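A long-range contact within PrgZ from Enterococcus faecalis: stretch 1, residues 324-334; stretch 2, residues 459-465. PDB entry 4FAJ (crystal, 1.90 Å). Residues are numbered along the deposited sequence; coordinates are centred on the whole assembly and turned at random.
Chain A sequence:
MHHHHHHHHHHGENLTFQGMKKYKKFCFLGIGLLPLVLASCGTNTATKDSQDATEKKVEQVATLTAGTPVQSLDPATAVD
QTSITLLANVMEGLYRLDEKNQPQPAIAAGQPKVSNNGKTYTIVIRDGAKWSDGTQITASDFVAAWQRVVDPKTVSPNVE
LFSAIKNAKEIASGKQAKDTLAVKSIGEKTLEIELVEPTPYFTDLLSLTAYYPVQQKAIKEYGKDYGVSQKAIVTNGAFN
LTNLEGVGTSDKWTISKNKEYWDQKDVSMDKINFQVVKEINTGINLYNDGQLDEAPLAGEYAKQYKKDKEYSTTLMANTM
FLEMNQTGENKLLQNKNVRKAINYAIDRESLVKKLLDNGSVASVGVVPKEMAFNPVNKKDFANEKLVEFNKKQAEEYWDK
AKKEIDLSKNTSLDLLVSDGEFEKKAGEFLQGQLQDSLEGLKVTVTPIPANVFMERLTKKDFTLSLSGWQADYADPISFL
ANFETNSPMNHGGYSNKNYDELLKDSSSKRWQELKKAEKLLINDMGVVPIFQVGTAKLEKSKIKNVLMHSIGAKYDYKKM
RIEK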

# COMPACT_ATOMS: atom_id res chain seq x y z
N MET A 324 -16.02 6.04 1.61
CA MET A 324 -17.29 6.73 1.43
C MET A 324 -17.04 8.23 1.25
O MET A 324 -16.40 8.85 2.10
N ASN A 325 -17.57 8.79 0.17
CA ASN A 325 -17.45 10.23 -0.10
C ASN A 325 -18.32 11.06 0.84
O ASN A 325 -19.54 11.12 0.69
N GLN A 326 -17.66 11.70 1.80
CA GLN A 326 -18.32 12.46 2.86
C GLN A 326 -17.99 13.96 2.76
O GLN A 326 -18.00 14.67 3.76
N THR A 327 -17.72 14.45 1.55
CA THR A 327 -17.42 15.87 1.35
C THR A 327 -18.66 16.76 1.46
O THR A 327 -18.55 17.98 1.69
N GLY A 328 -19.84 16.17 1.30
CA GLY A 328 -21.09 16.92 1.23
C GLY A 328 -21.76 16.78 -0.12
O GLY A 328 -22.97 16.95 -0.24
N GLU A 329 -20.97 16.44 -1.15
CA GLU A 329 -21.51 16.22 -2.49
C GLU A 329 -22.58 15.14 -2.47
O GLU A 329 -23.63 15.30 -3.09
N ASN A 330 -22.33 14.05 -1.75
CA ASN A 330 -23.31 12.98 -1.64
C ASN A 330 -24.12 13.10 -0.36
O ASN A 330 -23.58 12.99 0.75
N LYS A 331 -25.42 13.30 -0.52
CA LYS A 331 -26.31 13.57 0.60
C LYS A 331 -26.54 12.34 1.47
O LYS A 331 -26.66 12.46 2.68
N LEU A 332 -26.60 11.16 0.84
CA LEU A 332 -26.74 9.92 1.59
C LEU A 332 -25.53 9.65 2.50
O LEU A 332 -25.70 9.40 3.69
N LEU A 333 -24.32 9.73 1.96
CA LEU A 333 -23.12 9.33 2.72
C LEU A 333 -22.68 10.37 3.74
O LEU A 333 -21.88 10.09 4.63
N GLN A 334 -23.23 11.58 3.61
CA GLN A 334 -23.10 12.63 4.62
C GLN A 334 -23.90 12.30 5.90
O GLN A 334 -23.57 12.77 6.98
N LYS A 459 -9.32 12.53 -7.27
CA LYS A 459 -10.25 13.64 -7.51
C LYS A 459 -11.54 13.56 -6.68
O LYS A 459 -12.37 14.47 -6.75
N LYS A 460 -11.71 12.49 -5.91
CA LYS A 460 -12.95 12.21 -5.16
C LYS A 460 -14.18 12.08 -6.07
O LYS A 460 -15.30 12.41 -5.69
N ASP A 461 -13.94 11.56 -7.27
CA ASP A 461 -14.99 11.35 -8.26
C ASP A 461 -15.57 9.95 -8.04
O ASP A 461 -15.45 9.05 -8.87
N PHE A 462 -16.19 9.79 -6.87
CA PHE A 462 -16.80 8.53 -6.50
C PHE A 462 -17.81 8.73 -5.38
O PHE A 462 -17.87 9.79 -4.76
N THR A 463 -18.59 7.69 -5.14
CA THR A 463 -19.54 7.65 -4.05
C THR A 463 -19.06 6.63 -3.02
O THR A 463 -18.61 7.01 -1.94
N LEU A 464 -19.12 5.35 -3.38
CA LEU A 464 -18.47 4.28 -2.62
C LEU A 464 -17.31 3.73 -3.43
O LEU A 464 -17.34 3.69 -4.67
N SER A 465 -16.31 3.23 -2.71
CA SER A 465 -15.15 2.63 -3.35
C SER A 465 -14.67 1.39 -2.60
O SER A 465 -14.46 1.44 -1.39

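When two segments far apart in sequence pair only briefly, an asparagine side chain can extend the contact by bonding to the other backbone, and the contact between residues 324-334 and 459-465 of PrgZ illustrates how. The regular pairing is brief. M324 and L464 form an antiparallel, non-hydrogen-bonded bridge with their CA atoms 4.9 Å apart, and one residue further on the backbone of N325 donates to the opposing segment, N325 N to T463 O at 2.9 Å with a nearly straight angle of 166°. Beyond this point side-chain chemistry takes over.

N325 points toward the second stretch, with chi1 t and chi2 near -28°, and this conformation presents the two ends of its amide to different partners. The donor end crosses the interface: ND2 bonds to the carbonyl O of F462 at 2.9 Å and 159°. The same nitrogen lies 3.1 Å from K460 O, but the angle there is too poor for a hydrogen bond; that carbonyl instead accepts a weak bond from F462 N at 3.0 Å. The acceptor end stays at home. N325 OD1 receives T327 N at 3.1 Å and T327 OG1 at 2.7 Å, the latter with T327 in the p rotamer. The amide thus braces the turn of its own segment while reading the backbone of the other. Each end of this buried amide therefore has a partner: ND2 donates to F462 O, and OD1 accepts from T327 N and OG1.

Around this polar centre the packing is apolar. F462, chi1 p, starts sideways from its CA, but its ring comes nearer to the first stretch and receives N325 CB over one face; between the two side chains the closest atoms are N325 CB and F462 CE2, 4.3 Å apart. T327 also points across, its CG2 meeting K460 CD at 3.7 Å. K460, with chi1 m, has a positive phi and closes the preceding helix in a Schellman motif; its CB heads toward the first stretch, whereas the end of the chain leads away, so the aliphatic portion makes the contact.

On the sheet face shared by M324 and L464, both residues adopt chi1 m and chi2 t, and M324 CG packs against L464 CD2 at 3.5 Å. L333, likewise m and t, reaches in from further along the first stretch: its CD1 is 3.9 Å from L464 CD2, 3.6 Å from T463 CG2 and 3.2 Å from T463 O, the carbonyl already engaged by N325 N.

A second asparagine divides its duties differently. N330, chi1 t, caps the weakly bonded helix that follows, its OD1 accepting from L333 N at 2.8 Å. Its ND2 makes only van der Waals contact across the interface, 3.5 Å from T463 CG2. Q326 has its CB directed away and makes no contact with the second stretch; its NE2 donates to M324 O at 2.9 Å, satisfying the carbonyl of a bridge residue from within its own segment.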

# COMPACT_ATOMS: atom_id res chain seq x y z
CB MET A 324 -18.18 6.51 2.65
CG MET A 324 -18.75 5.10 2.76
SD MET A 324 -19.53 4.76 4.37
CE MET A 324 -18.15 4.95 5.47
CB ASN A 325 -17.82 10.52 -1.56
CG ASN A 325 -17.50 11.95 -1.98
OD1 ASN A 325 -17.50 12.87 -1.15
ND2 ASN A 325 -17.25 12.14 -3.27
CB GLN A 326 -17.88 11.94 4.24
CG GLN A 326 -18.21 10.45 4.49
CD GLN A 326 -17.26 9.78 5.49
OE1 GLN A 326 -17.34 10.03 6.71
NE2 GLN A 326 -16.36 8.94 4.97
CB THR A 327 -16.75 16.09 -0.02
OG1 THR A 327 -17.58 15.54 -1.05
CG2 THR A 327 -15.39 15.43 -0.05
CB GLU A 329 -20.41 15.84 -3.50
CG GLU A 329 -19.25 16.84 -3.64
CD GLU A 329 -19.69 18.25 -4.05
OE1 GLU A 329 -20.76 18.41 -4.68
OE2 GLU A 329 -18.94 19.21 -3.75
CB ASN A 330 -22.64 11.60 -1.73
CG ASN A 330 -23.65 10.48 -1.85
OD1 ASN A 330 -24.20 10.01 -0.86
ND2 ASN A 330 -23.91 10.04 -3.08
CB LYS A 331 -27.65 14.12 0.08
CG LYS A 331 -27.51 15.38 -0.77
CD LYS A 331 -26.61 16.42 -0.10
CE LYS A 331 -26.91 17.83 -0.58
NZ LYS A 331 -26.22 18.82 0.29
CB LEU A 332 -26.94 8.73 0.64
CG LEU A 332 -28.35 8.47 0.10
CD1 LEU A 332 -28.31 7.38 -0.96
CD2 LEU A 332 -29.31 8.07 1.21
CB LEU A 333 -21.97 8.97 1.78
CG LEU A 333 -22.23 7.71 0.95
CD1 LEU A 333 -21.07 7.41 0.03
CD2 LEU A 333 -22.53 6.50 1.85
CB GLN A 334 -23.54 13.96 3.98
CG GLN A 334 -23.99 15.09 4.89
CD GLN A 334 -24.31 16.35 4.08
OE1 GLN A 334 -23.41 16.98 3.52
NE2 GLN A 334 -25.59 16.70 3.99
CB LYS A 459 -10.59 13.72 -9.01
CG LYS A 459 -9.38 14.00 -9.90
CD LYS A 459 -9.73 13.90 -11.38
CE LYS A 459 -8.62 14.44 -12.27
NZ LYS A 459 -8.70 15.92 -12.45
CB LYS A 460 -13.18 13.23 -4.04
CG LYS A 460 -12.02 13.34 -3.05
CD LYS A 460 -12.39 14.24 -1.87
CE LYS A 460 -11.35 14.17 -0.75
NZ LYS A 460 -10.01 14.67 -1.17
CB ASP A 461 -14.41 11.50 -9.67
CG ASP A 461 -15.47 11.45 -10.77
OD1 ASP A 461 -16.68 11.50 -10.47
OD2 ASP A 461 -15.08 11.37 -11.96
CB PHE A 462 -15.73 7.51 -6.09
CG PHE A 462 -15.15 7.76 -4.72
CD1 PHE A 462 -14.12 8.66 -4.54
CD2 PHE A 462 -15.64 7.07 -3.61
CE1 PHE A 462 -13.58 8.88 -3.28
CE2 PHE A 462 -15.11 7.29 -2.35
CZ PHE A 462 -14.08 8.19 -2.19
CB THR A 463 -20.93 7.33 -4.61
OG1 THR A 463 -21.32 8.39 -5.49
CG2 THR A 463 -21.96 7.19 -3.49
CB LEU A 464 -19.43 3.12 -2.33
CG LEU A 464 -20.67 3.32 -1.49
CD1 LEU A 464 -21.54 2.08 -1.63
CD2 LEU A 464 -20.29 3.57 -0.03
CB SER A 465 -14.03 3.66 -3.38
OG SER A 465 -12.81 3.09 -3.84